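Local coordinates for catechol 2,3-dioxygenase (Pseudomonas sp. KL28, PDB 3HPY), which probably catalyses the iron-dependent extradiol cleavage of catechol by dioxygen to 2-hydroxy-6-oxohexa-2,4-dienoate, and works as a homotetramer in the breakdown of aromatic compounds, at residues Val239-Gly244 and Ile256-Asp260; Ile147-Asp153 and Phe219-Ser223. One frame throughout, in Å; residues are numbered along the deposited sequence.

Both contacts are antiparallel pairings in the sheet that holds the iron site of this extradiol dioxygenase. Their centres are about 15 Å apart and their nearest atoms about 7 Å, so they do not touch; strand 265-270, which carries the iron ligand Glu267, lies between strands 213-220 and 254-259 and connects them. Contact 1 reaches the substrate directly: Tyr257 OH is 2.7 Å from O3 of 4-methylcatechol, and the Tyr257 side chain is about 4 Å from the iron. Contact 2 stands further back, with the side chain of Asp153 about 7 Å from the metal, yet its strands lead to the other two iron ligands, His154 and His216.

Contact 1. Residues Val239-Gly244 and Ile256-Asp260. With MCT (4-methylcatechol), chain J.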
ATOM      1  N   VAL C 239      -3.826  22.831   6.264  1.00 35.04           N
ATOM      2  CA  VAL C 239      -2.581  22.804   7.016  1.00 33.26           C
ATOM      3  C   VAL C 239      -1.412  23.062   6.075  1.00 34.05           C
ATOM      4  O   VAL C 239      -1.293  22.408   5.041  1.00 34.24           O
ATOM      5  CB  VAL C 239      -2.349  21.424   7.662  1.00 32.33           C
ATOM      6  CG1 VAL C 239      -1.038  21.431   8.425  1.00 30.52           C
ATOM      7  CG2 VAL C 239      -3.510  21.061   8.565  1.00 30.90           C
ATOM      8  N   ASN C 240      -0.547  24.007   6.432  1.00 35.13           N
ATOM      9  CA  ASN C 240       0.618  24.314   5.609  1.00 35.96           C
ATOM     10  C   ASN C 240       1.611  23.161   5.658  1.00 35.05           C
ATOM     11  O   ASN C 240       2.066  22.755   6.729  1.00 34.85           O
ATOM     12  CB  ASN C 240       1.299  25.598   6.091  1.00 38.28           C
ATOM     13  CG  ASN C 240       0.471  26.835   5.815  1.00 42.01           C
ATOM     14  OD1 ASN C 240       0.790  27.932   6.290  1.00 43.89           O
ATOM     15  ND2 ASN C 240      -0.598  26.671   5.035  1.00 41.14           N
ATOM     16  N   VAL C 241       1.937  22.645   4.481  1.00 33.71           N
ATOM     17  CA  VAL C 241       2.863  21.538   4.335  1.00 32.38           C
ATOM     18  C   VAL C 241       4.201  22.049   3.827  1.00 32.92           C
ATOM     19  O   VAL C 241       4.256  22.807   2.861  1.00 31.86           O
ATOM     20  CB  VAL C 241       2.319  20.498   3.332  1.00 32.18           C
ATOM     21  CG1 VAL C 241       3.314  19.379   3.157  1.00 31.25           C
ATOM     22  CG2 VAL C 241       0.977  19.955   3.814  1.00 31.34           C
ATOM     23  N   ASP C 242       5.275  21.626   4.489  1.00 33.12           N
ATOM     24  CA  ASP C 242       6.635  22.023   4.135  1.00 33.72           C
ATOM     25  C   ASP C 242       7.136  21.222   2.927  1.00 34.83           C
ATOM     26  O   ASP C 242       7.399  21.774   1.862  1.00 33.98           O
ATOM     27  CB  ASP C 242       7.545  21.798   5.345  1.00 35.31           C
ATOM     28  CG  ASP C 242       8.950  22.309   5.125  1.00 35.18           C
ATOM     29  OD1 ASP C 242       9.210  22.915   4.065  1.00 36.65           O
ATOM     30  OD2 ASP C 242       9.794  22.103   6.019  1.00 35.75           O
ATOM     31  N   ILE C 243       7.276  19.913   3.097  1.00 35.43           N
ATOM     32  CA  ILE C 243       7.713  19.054   2.005  1.00 37.39           C
ATOM     33  C   ILE C 243       6.661  17.949   1.865  1.00 38.84           C
ATOM     34  O   ILE C 243       6.394  17.213   2.814  1.00 38.99           O
ATOM     35  CB  ILE C 243       9.120  18.449   2.285  1.00 37.84           C
ATOM     36  CG1 ILE C 243       9.606  17.660   1.067  1.00 39.78           C
ATOM     37  CG2 ILE C 243       9.078  17.535   3.501  1.00 38.91           C
ATOM     38  CD1 ILE C 243       9.786  18.505  -0.177  1.00 41.35           C
ATOM     39  N   GLY C 244       6.047  17.870   0.683  1.00 40.59           N
ATOM     40  CA  GLY C 244       5.002  16.888   0.413  1.00 38.69           C
ATOM     41  C   GLY C 244       5.408  15.455   0.676  1.00 38.15           C
ATOM     42  O   GLY C 244       6.524  15.218   1.146  1.00 39.97           O
ATOM     43  N   ILE C 256       6.394  13.390   5.530  1.00 26.97           N
ATOM     44  CA  ILE C 256       5.773  14.642   5.131  1.00 26.59           C
ATOM     45  C   ILE C 256       6.025  15.648   6.245  1.00 26.24           C
ATOM     46  O   ILE C 256       5.848  15.326   7.426  1.00 24.98           O
ATOM     47  CB  ILE C 256       4.248  14.524   4.971  1.00 24.84           C
ATOM     48  CG1 ILE C 256       3.913  13.621   3.790  1.00 26.54           C
ATOM     49  CG2 ILE C 256       3.651  15.923   4.779  1.00 24.15           C
ATOM     50  CD1 ILE C 256       2.429  13.549   3.466  1.00 29.58           C
ATOM     51  N   TYR C 257       6.443  16.855   5.878  1.00 27.03           N
ATOM     52  CA  TYR C 257       6.669  17.904   6.864  1.00 27.87           C
ATOM     53  C   TYR C 257       5.548  18.930   6.744  1.00 28.74           C
ATOM     54  O   TYR C 257       5.263  19.430   5.653  1.00 27.67           O
ATOM     55  CB  TYR C 257       8.003  18.618   6.644  1.00 29.47           C
ATOM     56  CG  TYR C 257       9.240  17.887   7.127  1.00 29.27           C
ATOM     57  CD1 TYR C 257       9.156  16.841   8.046  1.00 31.36           C
ATOM     58  CD2 TYR C 257      10.502  18.260   6.667  1.00 29.87           C
ATOM     59  CE1 TYR C 257      10.301  16.182   8.493  1.00 29.92           C
ATOM     60  CE2 TYR C 257      11.653  17.616   7.102  1.00 30.13           C
ATOM     61  CZ  TYR C 257      11.547  16.578   8.013  1.00 31.44           C
ATOM     62  OH  TYR C 257      12.692  15.931   8.416  1.00 30.72           O
ATOM     63  N   ALA C 258       4.923  19.244   7.875  1.00 29.40           N
ATOM     64  CA  ALA C 258       3.845  20.213   7.907  1.00 29.52           C
ATOM     65  C   ALA C 258       4.045  21.129   9.094  1.00 30.17           C
ATOM     66  O   ALA C 258       4.923  20.892   9.926  1.00 30.48           O
ATOM     67  CB  ALA C 258       2.507  19.504   8.015  1.00 29.59           C
ATOM     68  N   TRP C 259       3.232  22.177   9.181  1.00 28.89           N
ATOM     69  CA  TRP C 259       3.353  23.106  10.293  1.00 28.42           C
ATOM     70  C   TRP C 259       2.103  23.135  11.124  1.00 28.34           C
ATOM     71  O   TRP C 259       0.996  22.995  10.607  1.00 25.88           O
ATOM     72  CB  TRP C 259       3.636  24.521   9.785  1.00 28.17           C
ATOM     73  CG  TRP C 259       5.057  24.742   9.489  1.00 27.02           C
ATOM     74  CD1 TRP C 259       6.081  24.815  10.391  1.00 26.11           C
ATOM     75  CD2 TRP C 259       5.648  24.863   8.194  1.00 25.89           C
ATOM     76  NE1 TRP C 259       7.277  24.973   9.733  1.00 26.91           N
ATOM     77  CE2 TRP C 259       7.039  25.003   8.383  1.00 26.29           C
ATOM     78  CE3 TRP C 259       5.135  24.867   6.889  1.00 27.24           C
ATOM     79  CZ2 TRP C 259       7.927  25.143   7.316  1.00 27.11           C
ATOM     80  CZ3 TRP C 259       6.016  25.009   5.827  1.00 27.53           C
ATOM     81  CH2 TRP C 259       7.399  25.145   6.046  1.00 27.42           C
ATOM     82  N   ASP C 260       2.255  23.303  12.428  1.00 29.90           N
ATOM     83  CA  ASP C 260       1.052  23.385  13.207  1.00 31.29           C
ATOM     84  C   ASP C 260       0.661  24.874  13.244  1.00 31.39           C
ATOM     85  O   ASP C 260       1.449  25.746  12.871  1.00 31.44           O
ATOM     86  CB  ASP C 260       1.241  22.698  14.574  1.00 33.89           C
ATOM     87  CG  ASP C 260       1.846  23.587  15.633  1.00 37.42           C
ATOM     88  OD1 ASP C 260       2.493  24.606  15.299  1.00 37.76           O
ATOM     89  OD2 ASP C 260       1.677  23.234  16.824  1.00 38.36           O
TER
HETATM   90  C1  MCT J 311      15.838  13.294   8.099  1.00 49.03           C
HETATM   91  C2  MCT J 311      15.036  14.120   8.905  1.00 49.97           C
HETATM   92  C3  MCT J 311      14.053  13.530   9.732  1.00 50.26           C
HETATM   93  O3  MCT J 311      13.285  14.312  10.496  1.00 51.71           O
HETATM   94  C4  MCT J 311      13.875  12.120   9.763  1.00 50.26           C
HETATM   95  O4  MCT J 311      12.921  11.573  10.569  1.00 50.24           O
HETATM   96  C5  MCT J 311      14.690  11.286   8.949  1.00 49.97           C
HETATM   97  C6  MCT J 311      15.672  11.886   8.121  1.00 50.08           C
HETATM   98  C   MCT J 311      16.877  13.908   7.215  1.00 50.11           C
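Trp259 lays its indole over Asp242: the Asp242 CB sits 3.8 Å from the centroid of the six-membered ring, a CH-pi contact, while the carboxylate runs on to a salt bridge with Arg265. Beneath this cover the backbones pair antiparallel. Trp259 N donates to Asn240 O (2.8 Å), and Val241 faces Ala258 in a non-hydrogen-bonded pair whose CA atoms come within 3.9 Å, consistent with the small alanine. Next comes a classic beta bulge: Asp242 N, at a very short 2.5 Å, and Ile243 N, at 3.3 Å, both donate to Tyr257 O, and Tyr257 N returns a bond to Ile243 O (3.1 Å). The chain turns a corner here, where strand 241-244 pairs with strand 254-259 in this glyoxalase-family domain. Ile243 CG2 packs 3.5 Å from Tyr257 CB, at the base of a phenol that reaches on into the pocket, where Tyr257 OH bonds to O3 of 4-methylcatechol at 2.7 Å. Val241 CG1 meets Ile256 CG2 (3.8 Å), and Met234 of helix 224-236 covers both.

Contact 2. Residues Ile147-Asp153 and Phe219-Ser223; sequences IAPIQLD and FLLES
Ile147-Asp153 begins as loop and ends as strand, antiparallel to Phe219-Ser223. Ile147 (m,t) points toward the partner, its CG2 4.1 Å from Leu221 CD1. Ala148 takes a left-handed backbone (phi 53°, psi 70°), its methyl turned away. Pro149, phi held at -67° by its ring and psi extended (167°), sets CB 3.4 Å from Phe219 CB and 4.1 Å from Leu221 CD1. Ile150, helical at -92°/-30°, starts the pairing: its N donates almost linearly to Leu220 O (2.8 Å), and its m,p rotamer brings CD1 3.6 Å from Glu222 CG. Gln151 is extended (-165°/160°) and its O accepts Leu220 N at 3.0 Å. With chi1 p, its NE2 lies 3.6 Å from Leu220 CD2 and bonds to Asp153 OD1 (3.1 Å). Leu152 and the extended Phe219 (-119°/137°) form a non-hydrogen-bonded pair, CA atoms 4.8 Å apart; Leu220 (-82°/139°) is extended too. Here strand 151-159 begins and strand 213-220 ends, antiparallel neighbours in the glyoxalase-type C-terminal domain; Leu221 and Glu222 lead on to Ser223 (p), which N-caps helix 224-236 through Gln226 N. That helix covers Ile147 and Leu221, strand 265-270 flanks Phe219, and His274 of a neighbouring subunit packs on Ile150, Gln151 and Leu220.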
ATOM      1  N   ILE C 147      -5.324  12.116  11.454  1.00 24.65           N
ATOM      2  CA  ILE C 147      -4.170  11.353  10.987  1.00 25.23           C
ATOM      3  C   ILE C 147      -3.931  10.153  11.911  1.00 23.55           C
ATOM      4  O   ILE C 147      -3.653   9.039  11.450  1.00 25.42           O
ATOM      5  CB  ILE C 147      -2.932  12.263  10.945  1.00 24.18           C
ATOM      6  CG1 ILE C 147      -3.246  13.474  10.061  1.00 22.42           C
ATOM      7  CG2 ILE C 147      -1.724  11.505  10.399  1.00 22.10           C
ATOM      8  CD1 ILE C 147      -2.133  14.509   9.994  1.00 21.24           C
ATOM      9  N   ALA C 148      -4.042  10.407  13.210  1.00 22.45           N
ATOM     10  CA  ALA C 148      -3.898   9.400  14.261  1.00 22.76           C
ATOM     11  C   ALA C 148      -2.613   8.571  14.219  1.00 22.02           C
ATOM     12  O   ALA C 148      -2.649   7.375  13.965  1.00 20.72           O
ATOM     13  CB  ALA C 148      -5.122   8.476  14.244  1.00 23.44           C
ATOM     14  N   PRO C 149      -1.465   9.192  14.513  1.00 22.59           N
ATOM     15  CA  PRO C 149      -0.207   8.439  14.484  1.00 21.50           C
ATOM     16  C   PRO C 149      -0.136   7.375  15.580  1.00 22.30           C
ATOM     17  O   PRO C 149      -0.948   7.383  16.510  1.00 21.24           O
ATOM     18  CB  PRO C 149       0.844   9.530  14.630  1.00 19.50           C
ATOM     19  CG  PRO C 149       0.150  10.522  15.530  1.00 21.47           C
ATOM     20  CD  PRO C 149      -1.242  10.588  14.941  1.00 21.17           C
ATOM     21  N   ILE C 150       0.848   6.483  15.465  1.00 22.60           N
ATOM     22  CA  ILE C 150       1.041   5.367  16.390  1.00 24.76           C
ATOM     23  C   ILE C 150       1.965   5.609  17.589  1.00 24.66           C
ATOM     24  O   ILE C 150       1.789   4.990  18.633  1.00 25.78           O
ATOM     25  CB  ILE C 150       1.540   4.116  15.618  1.00 27.31           C
ATOM     26  CG1 ILE C 150       0.382   3.503  14.820  1.00 28.37           C
ATOM     27  CG2 ILE C 150       2.095   3.074  16.577  1.00 30.45           C
ATOM     28  CD1 ILE C 150      -0.143   4.387  13.704  1.00 31.25           C
ATOM     29  N   GLN C 151       2.960   6.475  17.437  1.00 22.99           N
ATOM     30  CA  GLN C 151       3.867   6.787  18.541  1.00 24.36           C
ATOM     31  C   GLN C 151       4.687   8.041  18.271  1.00 24.08           C
ATOM     32  O   GLN C 151       4.819   8.470  17.127  1.00 23.16           O
ATOM     33  CB  GLN C 151       4.843   5.627  18.813  1.00 22.64           C
ATOM     34  CG  GLN C 151       5.753   5.253  17.644  1.00 24.72           C
ATOM     35  CD  GLN C 151       6.853   4.263  18.026  1.00 24.68           C
ATOM     36  OE1 GLN C 151       6.638   3.347  18.825  1.00 29.79           O
ATOM     37  NE2 GLN C 151       8.028   4.429  17.432  1.00 22.78           N
ATOM     38  N   LEU C 152       5.215   8.636  19.342  1.00 25.72           N
ATOM     39  CA  LEU C 152       6.098   9.791  19.223  1.00 25.50           C
ATOM     40  C   LEU C 152       7.390   9.068  18.832  1.00 25.68           C
ATOM     41  O   LEU C 152       7.994   8.386  19.656  1.00 27.00           O
ATOM     42  CB  LEU C 152       6.259  10.489  20.584  1.00 27.36           C
ATOM     43  CG  LEU C 152       7.367  11.544  20.718  1.00 27.93           C
ATOM     44  CD1 LEU C 152       6.982  12.776  19.906  1.00 27.39           C
ATOM     45  CD2 LEU C 152       7.585  11.918  22.190  1.00 28.64           C
ATOM     46  N   ASP C 153       7.792   9.183  17.569  1.00 24.95           N
ATOM     47  CA  ASP C 153       8.982   8.481  17.088  1.00 24.74           C
ATOM     48  C   ASP C 153      10.307   9.109  17.492  1.00 25.15           C
ATOM     49  O   ASP C 153      11.251   8.408  17.850  1.00 21.55           O
ATOM     50  CB  ASP C 153       8.957   8.372  15.564  1.00 22.95           C
ATOM     51  CG  ASP C 153       9.829   7.258  15.056  1.00 24.55           C
ATOM     52  OD1 ASP C 153       9.427   6.083  15.232  1.00 22.92           O
ATOM     53  OD2 ASP C 153      10.915   7.551  14.502  1.00 24.34           O
ATOM     54  N   PHE C 219       6.063  11.778  14.313  1.00 26.63           N
ATOM     55  CA  PHE C 219       5.071  10.766  14.646  1.00 27.01           C
ATOM     56  C   PHE C 219       5.105   9.610  13.653  1.00 27.34           C
ATOM     57  O   PHE C 219       5.204   9.812  12.435  1.00 28.21           O
ATOM     58  CB  PHE C 219       3.678  11.407  14.690  1.00 27.15           C
ATOM     59  CG  PHE C 219       3.546  12.485  15.736  1.00 27.25           C
ATOM     60  CD1 PHE C 219       4.011  13.774  15.491  1.00 26.42           C
ATOM     61  CD2 PHE C 219       2.995  12.194  16.980  1.00 29.33           C
ATOM     62  CE1 PHE C 219       3.931  14.759  16.467  1.00 28.41           C
ATOM     63  CE2 PHE C 219       2.908  13.169  17.974  1.00 30.41           C
ATOM     64  CZ  PHE C 219       3.378  14.458  17.718  1.00 30.21           C
ATOM     65  N   LEU C 220       5.024   8.393  14.179  1.00 26.38           N
ATOM     66  CA  LEU C 220       5.080   7.203  13.344  1.00 25.04           C
ATOM     67  C   LEU C 220       3.743   6.849  12.712  1.00 24.91           C
ATOM     68  O   LEU C 220       2.703   6.953  13.356  1.00 22.98           O
ATOM     69  CB  LEU C 220       5.588   6.015  14.173  1.00 26.82           C
ATOM     70  CG  LEU C 220       5.831   4.683  13.447  1.00 27.52           C
ATOM     71  CD1 LEU C 220       6.893   4.867  12.379  1.00 27.42           C
ATOM     72  CD2 LEU C 220       6.270   3.619  14.450  1.00 27.67           C
ATOM     73  N   LEU C 221       3.784   6.447  11.443  1.00 23.50           N
ATOM     74  CA  LEU C 221       2.593   6.025  10.709  1.00 24.69           C
ATOM     75  C   LEU C 221       2.756   4.544  10.363  1.00 24.38           C
ATOM     76  O   LEU C 221       3.867   4.018  10.379  1.00 22.22           O
ATOM     77  CB  LEU C 221       2.415   6.842   9.428  1.00 26.41           C
ATOM     78  CG  LEU C 221       1.221   7.806   9.406  1.00 28.66           C
ATOM     79  CD1 LEU C 221       1.238   8.665  10.652  1.00 26.91           C
ATOM     80  CD2 LEU C 221       1.256   8.679   8.145  1.00 24.70           C
ATOM     81  N   GLU C 222       1.648   3.883  10.047  1.00 24.48           N
ATOM     82  CA  GLU C 222       1.649   2.453   9.737  1.00 27.59           C
ATOM     83  C   GLU C 222       2.128   2.053   8.351  1.00 26.44           C
ATOM     84  O   GLU C 222       2.829   1.057   8.202  1.00 27.95           O
ATOM     85  CB  GLU C 222       0.239   1.881   9.940  1.00 29.06           C
ATOM     86  CG  GLU C 222      -0.158   1.689  11.385  1.00 34.33           C
ATOM     87  CD  GLU C 222       0.301   0.349  11.930  1.00 37.60           C
ATOM     88  OE1 GLU C 222      -0.495  -0.612  11.885  1.00 38.80           O
ATOM     89  OE2 GLU C 222       1.460   0.252  12.388  1.00 39.95           O
ATOM     90  N   SER C 223       1.747   2.811   7.333  1.00 24.95           N
ATOM     91  CA  SER C 223       2.132   2.448   5.973  1.00 22.72           C
ATOM     92  C   SER C 223       2.230   3.641   5.040  1.00 22.54           C
ATOM     93  O   SER C 223       1.838   4.747   5.392  1.00 22.00           O
ATOM     94  CB  SER C 223       1.098   1.486   5.402  1.00 23.70           C
ATOM     95  OG  SER C 223      -0.106   2.190   5.139  1.00 18.68           O
TER